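Local coordinates for protein protelomerase (Agrobacterium tumefaciens, PDB 4F43) that generates the covalently closed hairpin ends of linear DNA and protects them, at residues Lys4-Ser10 / Ala78-Phe83; Met49-Trp53 / His87-Ala93; Ile119-Arg125 / Tyr307-Arg313; Cys131-Leu135 / Ile145-Met150; Ala269-Tyr273 / Lys283-Phe287. The protein carries 1 engineered substitution. One frame throughout, in Å; residues are numbered along the deposited sequence.

In the fold
Two groups of contacts lie on opposite sides of the chain's centre, about 41 to 50 Å apart between centres. Contacts 1 and 2 belong to the all-helical N-terminal part of this chain, itself a fragment of the protein. Their centres are about 14 Å apart, and they share packing around I79, whose CG2 lies 3.7 Å from L90 CD2. Contacts 3, 4 and 5 belong to the catalytic part. Contacts 4 and 5 are nested within the loop closed by contact 3, with each pair of centres about 14 to 19 Å apart. Contacts 3 and 5 touch directly (L309 CG to E270 CG, 3.8 Å), whereas contacts 3 and 4 share helix 124-134. All five approach the bound hairpin DNA, their nearest atoms being about 5 to 9 Å from it.

Contact 1 (Lys4-Ser10 / Ala78-Phe83); sequences KTGVATS and AIREAF
This contact packs an extended N-terminal segment against the C-terminal end of helix 65-82 in the all-helical N-terminal part of the chain, with an acidic side chain, E81, binding the N-terminal first turn of helix 9-18 through the backbone NH of S10. Residues 5-7 are extended (phi/psi from -125/148 at T5 to -143/125 at V7), A8 takes the N-cap position, and T9 and S10 open helix 9-18. The closest CA pair is G6 with A82, at 4.4 Å. G6 CA makes a CA-H...O contact of 3.3 Å with A82 O; an ideal CB on G6 would lie 2.2 Å from A82 O, leaving no space for a side chain. F83, chi1 m, brings one ring face under G6 CA, with K4 O at the ring edge, 3.7 Å from F83 CE1. It also packs on I37 and M40 of helix 28-40. A8 CB rests 4.3 Å from A78 CB and 4.5 Å from A82 CB. Water 1 accepts from V7 N (3.0 Å) and donates weakly to A82 O (3.3 Å). E81, with chi1 and chi2 both t, hydrogen-bonds through OE1 to S10 N at 3.2 Å and S10 OG at 2.7 Å.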
# COMPACT_ATOMS: atom_id res chain seq x y z
N LYS A 4 -29.79 -13.05 -11.91
CA LYS A 4 -30.37 -11.79 -12.36
C LYS A 4 -30.61 -10.83 -11.20
O LYS A 4 -30.89 -9.65 -11.40
CB LYS A 4 -31.67 -12.02 -13.14
CG LYS A 4 -32.72 -12.80 -12.37
CD LYS A 4 -34.02 -12.86 -13.15
CE LYS A 4 -35.07 -13.69 -12.42
NZ LYS A 4 -36.39 -13.61 -13.09
N THR A 5 -30.48 -11.35 -9.98
CA THR A 5 -30.70 -10.54 -8.78
C THR A 5 -29.49 -10.60 -7.86
O THR A 5 -28.80 -11.62 -7.78
CB THR A 5 -31.94 -11.01 -8.00
OG1 THR A 5 -31.72 -12.33 -7.49
CG2 THR A 5 -33.16 -11.02 -8.91
N GLY A 6 -29.23 -9.51 -7.15
CA GLY A 6 -28.11 -9.44 -6.23
C GLY A 6 -28.06 -8.16 -5.42
O GLY A 6 -28.70 -7.17 -5.77
N VAL A 7 -27.28 -8.18 -4.34
CA VAL A 7 -27.14 -7.02 -3.48
C VAL A 7 -25.70 -6.88 -2.96
O VAL A 7 -25.15 -7.81 -2.37
CB VAL A 7 -28.13 -7.06 -2.30
CG1 VAL A 7 -28.18 -8.46 -1.69
CG2 VAL A 7 -27.78 -6.01 -1.25
N ALA A 8 -25.11 -5.71 -3.19
CA ALA A 8 -23.77 -5.43 -2.68
C ALA A 8 -23.87 -4.94 -1.24
O ALA A 8 -24.00 -3.75 -0.99
CB ALA A 8 -23.08 -4.39 -3.55
N THR A 9 -23.80 -5.89 -0.31
CA THR A 9 -24.03 -5.61 1.11
C THR A 9 -23.05 -4.60 1.69
O THR A 9 -23.38 -3.89 2.64
CB THR A 9 -23.98 -6.90 1.94
OG1 THR A 9 -24.45 -8.01 1.16
CG2 THR A 9 -24.84 -6.77 3.19
N SER A 10 -21.85 -4.55 1.13
CA SER A 10 -20.81 -3.63 1.60
C SER A 10 -21.27 -2.18 1.49
O SER A 10 -21.29 -1.44 2.48
CB SER A 10 -19.53 -3.83 0.79
OG SER A 10 -19.08 -5.17 0.85
N ALA A 78 -18.33 -4.26 -6.85
CA ALA A 78 -19.72 -4.28 -6.41
C ALA A 78 -20.52 -5.31 -7.20
O ALA A 78 -21.34 -6.04 -6.65
CB ALA A 78 -20.34 -2.90 -6.54
N ILE A 79 -20.27 -5.36 -8.51
CA ILE A 79 -20.94 -6.32 -9.38
C ILE A 79 -20.54 -7.75 -9.02
O ILE A 79 -21.38 -8.64 -8.94
CB ILE A 79 -20.61 -6.07 -10.87
CG1 ILE A 79 -21.09 -4.67 -11.29
CG2 ILE A 79 -21.26 -7.13 -11.75
CD1 ILE A 79 -20.72 -4.30 -12.71
N ARG A 80 -19.24 -7.96 -8.79
CA ARG A 80 -18.74 -9.27 -8.39
C ARG A 80 -19.35 -9.72 -7.07
O ARG A 80 -19.64 -10.90 -6.88
CB ARG A 80 -17.21 -9.26 -8.27
CG ARG A 80 -16.48 -9.11 -9.59
CD ARG A 80 -14.98 -9.20 -9.39
NE ARG A 80 -14.24 -9.01 -10.63
CZ ARG A 80 -13.86 -10.00 -11.43
NH1 ARG A 80 -13.18 -9.73 -12.54
NH2 ARG A 80 -14.15 -11.26 -11.13
N GLU A 81 -19.55 -8.77 -6.16
CA GLU A 81 -20.13 -9.07 -4.86
C GLU A 81 -21.62 -9.40 -4.97
O GLU A 81 -22.11 -10.33 -4.32
CB GLU A 81 -19.92 -7.91 -3.89
CG GLU A 81 -20.46 -8.16 -2.49
CD GLU A 81 -20.34 -6.94 -1.59
OE1 GLU A 81 -20.52 -7.09 -0.37
OE2 GLU A 81 -20.07 -5.84 -2.12
N ALA A 82 -22.33 -8.63 -5.79
CA ALA A 82 -23.78 -8.76 -5.89
C ALA A 82 -24.22 -9.98 -6.71
O ALA A 82 -25.06 -10.76 -6.26
CB ALA A 82 -24.38 -7.49 -6.47
N PHE A 83 -23.65 -10.14 -7.90
CA PHE A 83 -24.09 -11.18 -8.82
C PHE A 83 -23.10 -12.34 -8.92
O PHE A 83 -23.44 -13.48 -8.62
CB PHE A 83 -24.37 -10.59 -10.20
CG PHE A 83 -25.34 -9.44 -10.17
CD1 PHE A 83 -26.71 -9.67 -10.23
CD2 PHE A 83 -24.89 -8.14 -10.07
CE1 PHE A 83 -27.60 -8.62 -10.19
CE2 PHE A 83 -25.78 -7.08 -10.04
CZ PHE A 83 -27.14 -7.33 -10.10
O HOH W 1 -26.59 -10.92 -3.34

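Contact 2 (Met49-Trp53 / His87-Ala93); sequences MQALW and HPMLKIA
Residues 49-53 of helix 46-59 meet segment 87-93, which holds a short, weakly bonded helix at about 89-92, in plain apolar interhelical packing within the helical N-terminal part of the chain; no hydrogen bond crosses it, so shape holds the two together. The nearest CA pairs are M49 with M89 (6.6 Å), Q50 with I92 (6.4 Å) and W53 with A93 (6.2 Å). M49, chi1 m and then t, t, extends along the turn: its CE comes 3.6 Å from H87 CE1 and its SD 4.4 Å from P88 CB, while its CB meets M89 SD at 3.6 Å and I92 CD1 at 3.7 Å. M89, chi1 t and chi2 p, pushes its sulfur and methyl into the hollow between M49 and W53; its CE lies 3.2 Å from M49 O and 3.6 Å from W53 CB. I92, chi1 m and chi2 t, is the second bump, with CG2 4.0 Å from W53 CB and 3.2 Å from Q50 OE1; Q50 NE2 hydrogen-bonds to D54. The indole of W53, chi1 t, is a flat wall for the end of the turn: A93 CA sits 3.5 Å from the centroid of its five-membered ring, 16° off the normal, a CH-pi contact. The turn starts with a capping bond, M89 N to H87 ND1, 3.1 Å. M89 also touches F36 and M40 of helix 28-40, and A93 and L90 pack on I79 of helix 65-82.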
# COMPACT_ATOMS: atom_id res chain seq x y z
N MET A 49 -28.07 -3.06 -20.34
CA MET A 49 -26.88 -3.07 -19.50
C MET A 49 -25.91 -2.03 -20.05
O MET A 49 -25.38 -1.20 -19.31
CB MET A 49 -26.22 -4.44 -19.52
CG MET A 49 -27.06 -5.57 -18.97
SD MET A 49 -26.17 -7.14 -18.98
CE MET A 49 -27.41 -8.25 -18.32
N GLN A 50 -25.69 -2.10 -21.36
CA GLN A 50 -24.78 -1.19 -22.04
C GLN A 50 -25.23 0.26 -21.88
O GLN A 50 -24.41 1.16 -21.73
CB GLN A 50 -24.68 -1.54 -23.52
CG GLN A 50 -23.59 -0.77 -24.26
CD GLN A 50 -22.20 -1.22 -23.87
OE1 GLN A 50 -21.92 -2.41 -23.77
NE2 GLN A 50 -21.31 -0.25 -23.64
N ALA A 51 -26.54 0.49 -21.93
CA ALA A 51 -27.09 1.83 -21.77
C ALA A 51 -26.87 2.34 -20.35
O ALA A 51 -26.47 3.50 -20.14
CB ALA A 51 -28.57 1.85 -22.12
N LEU A 52 -27.13 1.47 -19.38
CA LEU A 52 -26.95 1.80 -17.97
C LEU A 52 -25.50 2.19 -17.70
O LEU A 52 -25.22 3.21 -17.07
CB LEU A 52 -27.35 0.60 -17.10
CG LEU A 52 -27.52 0.81 -15.60
CD1 LEU A 52 -28.63 1.80 -15.31
CD2 LEU A 52 -27.79 -0.52 -14.90
N TRP A 53 -24.58 1.37 -18.20
CA TRP A 53 -23.15 1.63 -18.02
C TRP A 53 -22.70 2.87 -18.79
O TRP A 53 -21.77 3.56 -18.36
CB TRP A 53 -22.32 0.42 -18.43
CG TRP A 53 -20.85 0.62 -18.25
CD1 TRP A 53 -19.90 0.67 -19.23
CD2 TRP A 53 -20.16 0.82 -17.01
NE1 TRP A 53 -18.66 0.88 -18.67
CE2 TRP A 53 -18.79 0.98 -17.31
CE3 TRP A 53 -20.57 0.88 -15.67
CZ2 TRP A 53 -17.83 1.19 -16.33
CZ3 TRP A 53 -19.61 1.09 -14.69
CH2 TRP A 53 -18.26 1.24 -15.03
N HIS A 87 -21.29 -12.74 -14.65
CA HIS A 87 -22.23 -11.78 -15.21
C HIS A 87 -21.62 -11.03 -16.40
O HIS A 87 -20.47 -10.60 -16.35
CB HIS A 87 -22.67 -10.79 -14.13
CG HIS A 87 -24.00 -10.15 -14.41
ND1 HIS A 87 -24.16 -9.09 -15.27
CD2 HIS A 87 -25.24 -10.44 -13.93
CE1 HIS A 87 -25.43 -8.74 -15.31
NE2 HIS A 87 -26.11 -9.54 -14.51
N PRO A 88 -22.41 -10.89 -17.48
CA PRO A 88 -21.98 -10.23 -18.72
C PRO A 88 -21.61 -8.77 -18.52
O PRO A 88 -20.86 -8.20 -19.31
CB PRO A 88 -23.21 -10.34 -19.62
CG PRO A 88 -23.98 -11.49 -19.08
CD PRO A 88 -23.77 -11.43 -17.60
N MET A 89 -22.13 -8.16 -17.46
CA MET A 89 -21.87 -6.76 -17.16
C MET A 89 -20.39 -6.52 -16.90
O MET A 89 -19.88 -5.42 -17.12
CB MET A 89 -22.68 -6.30 -15.95
CG MET A 89 -22.80 -4.80 -15.83
SD MET A 89 -23.38 -4.09 -17.37
CE MET A 89 -23.76 -2.43 -16.85
N LEU A 90 -19.70 -7.56 -16.44
CA LEU A 90 -18.27 -7.49 -16.18
C LEU A 90 -17.49 -7.28 -17.48
O LEU A 90 -16.37 -6.78 -17.46
CB LEU A 90 -17.79 -8.76 -15.48
CG LEU A 90 -18.34 -8.99 -14.07
CD1 LEU A 90 -17.90 -10.34 -13.53
CD2 LEU A 90 -17.89 -7.87 -13.15
N LYS A 91 -18.09 -7.68 -18.60
CA LYS A 91 -17.47 -7.49 -19.90
C LYS A 91 -17.91 -6.15 -20.48
O LYS A 91 -17.34 -5.66 -21.45
CB LYS A 91 -17.85 -8.62 -20.85
CG LYS A 91 -17.79 -10.01 -20.23
CD LYS A 91 -16.43 -10.29 -19.62
CE LYS A 91 -16.45 -11.57 -18.80
NZ LYS A 91 -15.17 -11.81 -18.09
N ILE A 92 -18.94 -5.57 -19.87
CA ILE A 92 -19.47 -4.29 -20.29
C ILE A 92 -18.94 -3.17 -19.40
O ILE A 92 -18.47 -2.15 -19.88
CB ILE A 92 -21.01 -4.28 -20.25
CG1 ILE A 92 -21.57 -5.34 -21.19
CG2 ILE A 92 -21.55 -2.90 -20.60
CD1 ILE A 92 -23.08 -5.44 -21.17
N ALA A 93 -19.03 -3.38 -18.09
CA ALA A 93 -18.58 -2.39 -17.12
C ALA A 93 -17.06 -2.39 -16.97
O ALA A 93 -16.53 -2.81 -15.94
CB ALA A 93 -19.25 -2.61 -15.77

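Contact 3 (Ile119-Arg125 / Tyr307-Arg313)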
# COMPACT_ATOMS: atom_id res chain seq x y z
N ILE A 119 16.87 11.96 -5.48
CA ILE A 119 16.84 12.90 -4.37
C ILE A 119 17.87 12.51 -3.31
O ILE A 119 17.92 11.37 -2.87
CB ILE A 119 15.45 12.95 -3.72
CG1 ILE A 119 14.42 13.48 -4.71
CG2 ILE A 119 15.47 13.82 -2.46
CD1 ILE A 119 13.02 13.57 -4.15
N THR A 120 18.69 13.48 -2.90
CA THR A 120 19.74 13.23 -1.93
C THR A 120 19.19 13.25 -0.51
O THR A 120 18.89 14.31 0.04
CB THR A 120 20.87 14.26 -2.06
OG1 THR A 120 21.03 14.63 -3.44
CG2 THR A 120 22.17 13.70 -1.53
N PHE A 121 19.07 12.07 0.09
CA PHE A 121 18.56 11.93 1.44
C PHE A 121 19.67 12.17 2.45
O PHE A 121 20.20 11.24 3.05
CB PHE A 121 17.97 10.53 1.64
CG PHE A 121 16.78 10.50 2.55
CD1 PHE A 121 15.70 9.67 2.27
CD2 PHE A 121 16.73 11.28 3.69
CE1 PHE A 121 14.60 9.64 3.10
CE2 PHE A 121 15.63 11.25 4.53
CZ PHE A 121 14.56 10.43 4.24
N GLU A 122 20.01 13.44 2.64
CA GLU A 122 21.17 13.82 3.45
C GLU A 122 21.05 13.48 4.93
O GLU A 122 21.99 12.95 5.53
CB GLU A 122 21.49 15.31 3.25
CG GLU A 122 22.26 15.59 1.97
CD GLU A 122 21.82 16.88 1.30
OE1 GLU A 122 20.79 17.45 1.72
OE2 GLU A 122 22.52 17.32 0.36
N ASN A 123 19.90 13.79 5.53
CA ASN A 123 19.71 13.57 6.96
C ASN A 123 18.97 12.27 7.26
O ASN A 123 18.13 12.23 8.16
CB ASN A 123 18.96 14.75 7.57
CG ASN A 123 19.59 16.09 7.23
OD1 ASN A 123 20.81 16.23 7.23
ND2 ASN A 123 18.75 17.08 6.94
N TYR A 124 19.29 11.21 6.53
CA TYR A 124 18.57 9.94 6.67
C TYR A 124 18.91 9.21 7.97
O TYR A 124 18.07 8.51 8.53
CB TYR A 124 18.80 9.04 5.46
CG TYR A 124 20.12 8.29 5.46
CD1 TYR A 124 20.19 6.98 5.91
CD2 TYR A 124 21.28 8.89 5.00
CE1 TYR A 124 21.39 6.29 5.91
CE2 TYR A 124 22.49 8.21 5.00
CZ TYR A 124 22.53 6.91 5.45
OH TYR A 124 23.73 6.22 5.45
N ARG A 125 20.14 9.38 8.44
CA ARG A 125 20.58 8.77 9.70
C ARG A 125 19.73 9.28 10.86
O ARG A 125 19.37 8.53 11.77
CB ARG A 125 22.05 9.06 9.96
CG ARG A 125 23.01 8.44 8.95
CD ARG A 125 24.45 8.80 9.27
NE ARG A 125 25.39 8.09 8.41
CZ ARG A 125 25.91 6.90 8.69
NH1 ARG A 125 25.58 6.28 9.82
NH2 ARG A 125 26.76 6.33 7.85
N TYR A 307 15.66 7.72 -4.13
CA TYR A 307 16.59 8.39 -3.23
C TYR A 307 18.03 8.04 -3.56
O TYR A 307 18.30 7.01 -4.18
CB TYR A 307 16.30 8.00 -1.77
CG TYR A 307 14.97 8.47 -1.25
CD1 TYR A 307 14.42 9.68 -1.66
CD2 TYR A 307 14.26 7.70 -0.33
CE1 TYR A 307 13.20 10.11 -1.17
CE2 TYR A 307 13.04 8.12 0.15
CZ TYR A 307 12.51 9.33 -0.27
OH TYR A 307 11.29 9.75 0.22
N THR A 308 18.95 8.90 -3.14
CA THR A 308 20.37 8.60 -3.23
C THR A 308 21.08 8.94 -1.93
O THR A 308 20.91 10.03 -1.38
CB THR A 308 21.05 9.30 -4.44
OG1 THR A 308 22.46 9.00 -4.44
CG2 THR A 308 20.85 10.81 -4.38
N LEU A 309 21.86 7.99 -1.42
CA LEU A 309 22.54 8.17 -0.14
C LEU A 309 23.73 9.12 -0.25
O LEU A 309 24.47 9.08 -1.23
CB LEU A 309 22.97 6.81 0.43
CG LEU A 309 21.82 5.91 0.88
CD1 LEU A 309 22.36 4.72 1.68
CD2 LEU A 309 20.80 6.68 1.69
N PRO A 310 23.90 9.98 0.76
CA PRO A 310 24.93 11.03 0.82
C PRO A 310 26.33 10.51 0.55
O PRO A 310 27.11 11.17 -0.14
CB PRO A 310 24.83 11.54 2.25
CG PRO A 310 23.44 11.25 2.66
CD PRO A 310 23.06 9.97 1.98
N GLU A 311 26.66 9.35 1.11
CA GLU A 311 27.98 8.76 0.93
C GLU A 311 28.22 8.33 -0.52
O GLU A 311 29.32 8.50 -1.05
CB GLU A 311 28.19 7.57 1.88
CG GLU A 311 26.94 6.74 2.14
CD GLU A 311 26.39 6.95 3.54
OE1 GLU A 311 26.23 8.12 3.95
OE2 GLU A 311 26.13 5.95 4.23
N ASP A 312 27.19 7.78 -1.15
CA ASP A 312 27.27 7.41 -2.56
C ASP A 312 27.46 8.66 -3.41
O ASP A 312 28.30 8.68 -4.32
CB ASP A 312 26.01 6.66 -3.00
CG ASP A 312 25.77 5.40 -2.19
OD1 ASP A 312 26.74 4.87 -1.62
OD2 ASP A 312 24.61 4.93 -2.15
N ARG A 313 26.69 9.69 -3.11
CA ARG A 313 26.80 10.98 -3.77
C ARG A 313 28.21 11.53 -3.62
O ARG A 313 28.74 12.16 -4.53
CB ARG A 313 25.78 11.96 -3.18
CG ARG A 313 25.62 13.29 -3.92
CD ARG A 313 26.59 14.35 -3.41
NE ARG A 313 26.75 14.29 -1.96
CZ ARG A 313 26.04 15.01 -1.09
NH1 ARG A 313 25.12 15.86 -1.53
NH2 ARG A 313 26.26 14.89 0.21
O HOH W 2 27.96 4.37 6.73
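At the apolar centre the edge of F121 points at the face of Y307, a T-shaped pair with centroids 4.8 Å apart and planes at 76°; F121 CD1 comes 3.6 Å from Y307 CD2. W253 meets F121 edge-to-face as well, extending the aromatic cluster. A second apolar patch forms around Y124: L309 CD2 sits over its ring, 3.9 Å from the centroid and 7° off the normal, and P310 CD approaches Y124 CE2 to 3.5 Å. Beside these patches runs a minimal two-stranded parallel sheet, I119 bridging Y307 and T120 bridging T308. T308 N donates to I119 O (2.7 Å) and F121 N to T308 O (3.1 Å). I119 and Y307 project from one face of it, T120 and T308 from the other. Beyond the strands, the first segment folds through an inverse gamma turn centred on F121 and a type I turn into helix 124-134, while the second enters helix 310-316 from L309 at the N-cap. The polar edge follows: Y124 OH donates to E311 OE2 (2.7 Å), R125 NH2 makes a long salt bridge to E311 OE2 (3.7 Å), and E122 OE2 pairs with R313 NH1 (3.5 Å). Y307 OH hydrogen-bonds to E257. The chemistry thus joins the C-terminal region of the chain to residues 119-125 twice over, by main-chain pairing beside aromatic packing and by charges at the more exposed edge.

Contact 4 (Cys131-Leu135 / Ile145-Met150); sequences CEDCL and IGLIGM
C131, L135 and M150 bury the most surface here, where the later part of helix 124-134 meets the next helix, 140-151. C131, chi1 m, is a knob in the hole formed by I145, G146, G149 and M150; its SG lies 3.6 Å from G149 CA. The backbones come close at this point: the CA atoms of C131 and G146 are 3.8 Å apart, and G146 CA makes a CA-H...O contact of 3.4 Å with C131 O. An ideal CB on G146 would stand 2.5 Å from C131 O, and one on G149 2.1 Å from C131 SG, so both positions need their bare CA. L135, chi1 -124° and chi2 p, lays CD1 across the neighbouring helix, 3.4 Å from G146 C, 3.7 Å from L147 CD1 and 4.2 Å from M150 CG. M150, with chi1 and chi2 both m, folds back so that CE lies 3.9 Å from C131 CB. V209 and A212 of helix 206-217 cover L135, and L241 and L248 of helix 230-248 cover I145. No hydrogen bond crosses the contact. A knob of this kind seated over glycines is characteristic of closely apposed helices, here consecutive ones in the telomere resolvase catalytic domain.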
# COMPACT_ATOMS: atom_id res chain seq x y z
N CYS A 131 13.03 6.87 14.08
CA CYS A 131 12.23 5.65 14.07
C CYS A 131 12.64 4.72 15.21
O CYS A 131 11.80 4.18 15.93
CB CYS A 131 12.35 4.94 12.72
SG CYS A 131 11.70 5.89 11.32
N GLU A 132 13.95 4.54 15.37
CA GLU A 132 14.50 3.71 16.43
C GLU A 132 14.05 4.19 17.81
O GLU A 132 13.88 3.39 18.73
CB GLU A 132 16.03 3.69 16.35
CG GLU A 132 16.68 2.64 17.24
CD GLU A 132 18.19 2.70 17.21
OE1 GLU A 132 18.83 1.64 17.10
OE2 GLU A 132 18.74 3.82 17.28
N ASP A 133 13.87 5.50 17.94
CA ASP A 133 13.39 6.08 19.19
C ASP A 133 11.89 5.86 19.34
O ASP A 133 11.39 5.69 20.45
CB ASP A 133 13.72 7.57 19.26
CG ASP A 133 15.22 7.82 19.33
OD1 ASP A 133 15.93 6.99 19.93
OD2 ASP A 133 15.68 8.84 18.78
N CYS A 134 11.17 5.88 18.22
CA CYS A 134 9.74 5.61 18.22
C CYS A 134 9.47 4.16 18.60
O CYS A 134 8.39 3.82 19.09
CB CYS A 134 9.13 5.91 16.85
SG CYS A 134 9.01 7.67 16.45
N LEU A 135 10.47 3.31 18.39
CA LEU A 135 10.37 1.90 18.74
C LEU A 135 10.21 1.69 20.25
O LEU A 135 9.72 0.66 20.70
CB LEU A 135 11.59 1.13 18.24
CG LEU A 135 11.33 -0.07 17.34
CD1 LEU A 135 10.56 0.36 16.10
CD2 LEU A 135 12.63 -0.75 16.95
N ILE A 145 4.99 3.73 13.40
CA ILE A 145 5.85 4.53 12.53
C ILE A 145 7.29 4.02 12.55
O ILE A 145 7.90 3.78 11.50
CB ILE A 145 5.86 6.00 12.96
CG1 ILE A 145 4.44 6.56 13.00
CG2 ILE A 145 6.73 6.83 12.02
CD1 ILE A 145 4.31 7.82 13.80
N GLY A 146 7.83 3.85 13.75
CA GLY A 146 9.18 3.35 13.92
C GLY A 146 9.35 1.98 13.31
O GLY A 146 10.41 1.65 12.77
N LEU A 147 8.30 1.17 13.39
CA LEU A 147 8.32 -0.17 12.81
C LEU A 147 8.37 -0.09 11.29
O LEU A 147 9.06 -0.87 10.65
CB LEU A 147 7.09 -0.96 13.27
CG LEU A 147 7.36 -2.38 13.80
CD1 LEU A 147 8.59 -2.39 14.67
CD2 LEU A 147 6.15 -2.88 14.57
N ILE A 148 7.63 0.87 10.73
CA ILE A 148 7.67 1.11 9.29
C ILE A 148 9.07 1.53 8.87
O ILE A 148 9.59 1.07 7.86
CB ILE A 148 6.67 2.21 8.87
CG1 ILE A 148 5.24 1.78 9.17
CG2 ILE A 148 6.82 2.53 7.38
CD1 ILE A 148 4.20 2.82 8.82
N GLY A 149 9.69 2.39 9.67
CA GLY A 149 11.03 2.88 9.37
C GLY A 149 12.10 1.81 9.49
O GLY A 149 13.08 1.82 8.74
N MET A 150 11.91 0.88 10.42
CA MET A 150 12.93 -0.13 10.71
C MET A 150 12.80 -1.41 9.90
O MET A 150 13.76 -1.86 9.27
CB MET A 150 12.95 -0.45 12.21
CG MET A 150 13.44 0.68 13.10
SD MET A 150 15.22 1.00 12.98
CE MET A 150 15.25 2.41 11.88

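Contact 5 (Ala269-Tyr273 / Lys283-Phe287); sequences AEVAY and KNSYF
A salt bridge between E270 OE1 and K283 NZ, 3.3 Å and only weak as a hydrogen bond, links helix 263-276 to helix 283-291. Water 3 adds a second link, accepting from K283 NZ (3.3 Å) and donating to the backbone E270 O (2.6 Å). E270 is chi1 t, chi2 p; K283 is chi1 -137°, chi2 and chi3 t, chi4 m. The segments cross with 109° between their N-to-C directions and axes 10.5 Å apart at closest, and the gap is bridged largely by the long side chains of K283, Y273, Y286 and F287. K283 CG lies 3.5 Å from the centroid of the Y273 ring, 10° off the normal, a CH-pi contact. Y273, chi1 t, presents its ring edge to Y286, with CD1 3.8 Å from Y286 CD2, and brings its CB 3.9 Å from F287 CE1. The nearest CA pairs are A269 with F287 (6.4 Å) and Y273 with Y286 (7.1 Å). A269 CB lies over the F287 ring, 3.8 Å from the centroid and 24° off the normal. K283 thus pairs its ammonium group with a buried carboxylate and its CG with the face of Y273, while apolar contacts carry the rest of this catalytic-domain helix junction.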
# COMPACT_ATOMS: atom_id res chain seq x y z
N ALA A 269 14.61 0.26 1.76
CA ALA A 269 15.20 -0.44 0.62
C ALA A 269 16.62 0.03 0.34
O ALA A 269 17.56 -0.77 0.30
CB ALA A 269 14.33 -0.27 -0.61
N GLU A 270 16.77 1.34 0.17
CA GLU A 270 18.06 1.95 -0.15
C GLU A 270 19.13 1.62 0.89
O GLU A 270 20.24 1.21 0.55
CB GLU A 270 17.91 3.46 -0.28
CG GLU A 270 19.06 4.15 -1.00
CD GLU A 270 18.93 4.06 -2.51
OE1 GLU A 270 17.97 3.43 -3.00
OE2 GLU A 270 19.79 4.62 -3.22
N VAL A 271 18.79 1.81 2.16
CA VAL A 271 19.73 1.60 3.25
C VAL A 271 20.10 0.12 3.42
O VAL A 271 21.28 -0.21 3.54
CB VAL A 271 19.20 2.16 4.59
CG1 VAL A 271 20.10 1.74 5.74
CG2 VAL A 271 19.09 3.67 4.52
N ALA A 272 19.10 -0.75 3.43
CA ALA A 272 19.37 -2.18 3.60
C ALA A 272 20.14 -2.76 2.42
O ALA A 272 20.89 -3.72 2.58
CB ALA A 272 18.09 -2.94 3.85
N TYR A 273 19.95 -2.17 1.24
CA TYR A 273 20.79 -2.53 0.11
C TYR A 273 22.21 -2.02 0.34
O TYR A 273 23.19 -2.69 0.04
CB TYR A 273 20.25 -1.97 -1.21
CG TYR A 273 21.19 -2.19 -2.37
CD1 TYR A 273 21.21 -3.39 -3.06
CD2 TYR A 273 22.08 -1.19 -2.78
CE1 TYR A 273 22.07 -3.60 -4.12
CE2 TYR A 273 22.94 -1.39 -3.83
CZ TYR A 273 22.93 -2.60 -4.50
OH TYR A 273 23.79 -2.80 -5.56
N LYS A 283 20.58 -4.63 -7.80
CA LYS A 283 19.74 -3.82 -6.94
C LYS A 283 18.28 -4.23 -7.06
O LYS A 283 17.57 -4.36 -6.06
CB LYS A 283 19.90 -2.33 -7.29
CG LYS A 283 20.01 -1.41 -6.09
CD LYS A 283 20.26 0.02 -6.52
CE LYS A 283 20.69 0.90 -5.36
NZ LYS A 283 19.65 0.94 -4.29
N ASN A 284 17.83 -4.43 -8.30
CA ASN A 284 16.46 -4.85 -8.57
C ASN A 284 16.13 -6.18 -7.91
O ASN A 284 15.04 -6.37 -7.37
CB ASN A 284 16.21 -4.94 -10.08
CG ASN A 284 16.54 -3.64 -10.80
OD1 ASN A 284 17.62 -3.50 -11.38
ND2 ASN A 284 15.61 -2.69 -10.77
N SER A 285 17.09 -7.10 -7.95
CA SER A 285 16.89 -8.43 -7.39
C SER A 285 16.75 -8.38 -5.87
O SER A 285 15.86 -9.00 -5.30
CB SER A 285 18.04 -9.36 -7.78
OG SER A 285 17.76 -10.70 -7.41
N TYR A 286 17.65 -7.64 -5.22
CA TYR A 286 17.62 -7.50 -3.77
C TYR A 286 16.35 -6.79 -3.33
O TYR A 286 15.73 -7.18 -2.34
CB TYR A 286 18.86 -6.75 -3.28
CG TYR A 286 19.03 -6.77 -1.78
CD1 TYR A 286 19.36 -7.95 -1.12
CD2 TYR A 286 18.86 -5.62 -1.03
CE1 TYR A 286 19.51 -7.98 0.25
CE2 TYR A 286 19.02 -5.64 0.35
CZ TYR A 286 19.34 -6.82 0.98
OH TYR A 286 19.50 -6.85 2.34
N PHE A 287 15.98 -5.75 -4.06
CA PHE A 287 14.74 -5.02 -3.79
C PHE A 287 13.54 -5.96 -3.87
O PHE A 287 12.72 -6.00 -2.96
CB PHE A 287 14.57 -3.87 -4.78
CG PHE A 287 15.22 -2.59 -4.34
CD1 PHE A 287 16.49 -2.59 -3.79
CD2 PHE A 287 14.56 -1.38 -4.48
CE1 PHE A 287 17.08 -1.41 -3.38
CE2 PHE A 287 15.15 -0.20 -4.08
CZ PHE A 287 16.41 -0.22 -3.53
O HOH W 3 21.44 1.81 -1.70